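Local coordinates for FMN reductase (NADPH) (Bacillus subtilis, PDB 3N2S), which catalyses NADPH-dependent FMN reductase chemistry and also reduces nitroaromatic compounds, quinones and azo dyes, working as a homodimer, at residues A81-H86 with M108-D113. Sequence-based numbering, arbitrary orientation.
Sequences ADLYRH and MVSLID
In the alpha-beta-alpha sandwich of this nitroreductase, the C-terminal end of strand 75-82 rests on helix 104-127, whose residue Ile112 touches the FMN. The meeting is small and close: the CA atoms of Ala81 and Ser110 lie 4.9 Å apart, and both CB atoms point across at the other segment. Ala81 CB fits against the side of Ser110, 3.7 Å from Ser110 CB and 3.5 Å from Ser110 OG. The hydroxyl sits in the crowded position between its own backbone N and carbonyl carbon (chi1 60°), which turns it back to the helix, where it hydrogen-bonds chiefly to Met106 O, with Phe107 O as a second acceptor. This buried polar group is thus satisfied within its own helix and meets the strand as a packing surface. Leu111 starts away from the strand, but its branch bends back, bringing CD1 to 4.1 Å from Ala81 CB; the methyl of Ala81 therefore touches two successive helix residues. Ala81 and Leu111 both also pack on Leu158 of the neighbouring strand 155-164. Leu83 CD1 comes to 4.4 Å from Ser110 OG, a loose contact, and Phe246 touches both residues.

Asp82 points the other way, its CG anti to the backbone N (chi1 -173°), and caps the start of helix 84-92. Its OD2 is held by Ser47 and by Tyr187 of the second subunit, whose Ala180 O takes a bond from Arg85 NH2, while Arg85 NH1 bonds to Tyr46 O. Arg85 NH2 lies 3.7 Å from Asp82 OD2, a long pairing of charges with the oxygen well out of the guanidinium plane. Tyr84 N gives Asp82 OD1 a weak, bent bond; the straighter one runs from Arg85 N to the syn lone pair of Asp82 OD1, 3.1 Å long at 167°.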
loop_
_atom_site.group_PDB
_atom_site.type_symbol
_atom_site.label_atom_id
_atom_site.label_comp_id
_atom_site.label_asym_id
_atom_site.label_seq_id
_atom_site.Cartn_x
_atom_site.Cartn_y
_atom_site.Cartn_z
ATOM N N ALA A 81 2.074 -6.825 8.213
ATOM C CA ALA A 81 1.103 -6.007 8.932
ATOM C C ALA A 81 1.480 -6.310 10.385
ATOM O O ALA A 81 1.758 -7.473 10.714
ATOM C CB ALA A 81 -0.320 -6.474 8.626
ATOM N N ASP A 82 1.612 -5.280 11.230
ATOM C CA ASP A 82 2.037 -5.485 12.619
ATOM C C ASP A 82 1.193 -4.685 13.600
ATOM O O ASP A 82 1.300 -3.465 13.652
ATOM C CB ASP A 82 3.547 -5.144 12.798
ATOM C CG ASP A 82 4.175 -5.478 14.153
ATOM O OD1 ASP A 82 3.444 -5.511 15.159
ATOM O OD2 ASP A 82 5.415 -5.597 14.220
ATOM N N LEU A 83 0.417 -5.396 14.416
ATOM C CA LEU A 83 -0.372 -4.811 15.513
ATOM C C LEU A 83 0.098 -5.392 16.858
ATOM O O LEU A 83 -0.431 -5.055 17.927
ATOM C CB LEU A 83 -1.868 -4.988 15.270
ATOM C CG LEU A 83 -2.426 -4.173 14.073
ATOM C CD1 LEU A 83 -3.840 -4.539 13.746
ATOM C CD2 LEU A 83 -2.293 -2.668 14.302
ATOM N N TYR A 84 1.127 -6.243 16.794
ATOM C CA TYR A 84 1.747 -6.863 17.979
ATOM C C TYR A 84 2.460 -5.792 18.814
ATOM O O TYR A 84 2.382 -5.811 20.046
ATOM C CB TYR A 84 2.705 -7.964 17.548
ATOM C CG TYR A 84 3.535 -8.568 18.664
ATOM C CD1 TYR A 84 3.039 -9.611 19.441
ATOM C CD2 TYR A 84 4.841 -8.146 18.895
ATOM C CE1 TYR A 84 3.817 -10.208 20.435
ATOM C CE2 TYR A 84 5.630 -8.738 19.887
ATOM C CZ TYR A 84 5.117 -9.777 20.645
ATOM O OH TYR A 84 5.881 -10.345 21.639
ATOM N N ARG A 85 3.140 -4.844 18.136
ATOM C CA ARG A 85 3.826 -3.706 18.761
ATOM C C ARG A 85 2.836 -2.949 19.667
ATOM O O ARG A 85 3.154 -2.658 20.823
ATOM C CB ARG A 85 4.348 -2.771 17.650
ATOM C CG ARG A 85 5.066 -1.492 18.136
ATOM C CD ARG A 85 5.604 -0.637 16.991
ATOM N NE ARG A 85 6.571 -1.391 16.181
ATOM C CZ ARG A 85 6.386 -1.724 14.904
ATOM N NH1 ARG A 85 5.297 -1.321 14.256
ATOM N NH2 ARG A 85 7.288 -2.456 14.267
ATOM N N HIS A 86 1.624 -2.711 19.153
ATOM C CA HIS A 86 0.520 -1.998 19.806
ATOM C C HIS A 86 -0.051 -2.834 20.958
ATOM O O HIS A 86 -0.281 -2.298 22.043
ATOM C CB HIS A 86 -0.528 -1.576 18.746
ATOM C CG HIS A 86 0.129 -0.957 17.542
ATOM N ND1 HIS A 86 0.749 -1.738 16.565
ATOM C CD2 HIS A 86 0.353 0.343 17.257
ATOM C CE1 HIS A 86 1.297 -0.885 15.712
ATOM N NE2 HIS A 86 1.072 0.378 16.081
HETATM N N MSE A 108 -7.263 -3.099 7.440
HETATM C CA MSE A 108 -7.045 -2.182 6.315
HETATM C C MSE A 108 -5.914 -1.193 6.635
HETATM O O MSE A 108 -5.015 -0.983 5.813
HETATM C CB MSE A 108 -8.349 -1.437 5.983
HETATM C CG MSE A 108 -9.436 -2.359 5.500
HETATM SE SE MSE A 108 -11.076 -1.386 5.062
HETATM C CE MSE A 108 -10.515 -0.643 3.463
ATOM N N VAL A 109 -5.915 -0.660 7.862
ATOM C CA VAL A 109 -4.896 0.290 8.316
ATOM C C VAL A 109 -3.496 -0.315 8.201
ATOM O O VAL A 109 -2.593 0.309 7.610
ATOM C CB VAL A 109 -5.218 0.837 9.748
ATOM C CG1 VAL A 109 -3.975 1.413 10.421
ATOM C CG2 VAL A 109 -6.346 1.886 9.687
ATOM N N SER A 110 -3.321 -1.520 8.745
ATOM C CA SER A 110 -2.002 -2.168 8.753
ATOM C C SER A 110 -1.513 -2.581 7.359
ATOM O O SER A 110 -0.330 -2.397 7.073
ATOM C CB SER A 110 -1.969 -3.337 9.744
ATOM O OG SER A 110 -2.936 -4.321 9.416
ATOM N N LEU A 111 -2.421 -3.073 6.481
ATOM C CA LEU A 111 -2.065 -3.442 5.108
ATOM C C LEU A 111 -1.622 -2.215 4.308
ATOM O O LEU A 111 -0.606 -2.270 3.616
ATOM C CB LEU A 111 -3.242 -4.126 4.396
ATOM C CG LEU A 111 -3.176 -5.661 4.325
ATOM C CD1 LEU A 111 -3.256 -6.271 5.718
ATOM C CD2 LEU A 111 -4.301 -6.198 3.475
ATOM N N ILE A 112 -2.385 -1.116 4.410
ATOM C CA ILE A 112 -2.064 0.137 3.710
ATOM C C ILE A 112 -0.732 0.705 4.236
ATOM O O ILE A 112 0.122 1.072 3.441
ATOM C CB ILE A 112 -3.244 1.147 3.773
ATOM C CG1 ILE A 112 -4.460 0.587 2.956
ATOM C CG2 ILE A 112 -2.802 2.543 3.263
ATOM C CD1 ILE A 112 -5.822 1.246 3.298
ATOM N N ASP A 113 -0.548 0.749 5.565
ATOM C CA ASP A 113 0.702 1.267 6.150
ATOM C C ASP A 113 1.920 0.502 5.617
ATOM O O ASP A 113 2.897 1.119 5.216
ATOM C CB ASP A 113 0.658 1.182 7.684
ATOM C CG ASP A 113 0.319 2.487 8.399
ATOM O OD1 ASP A 113 -0.333 3.365 7.777
ATOM O OD2 ASP A 113 0.699 2.627 9.579
#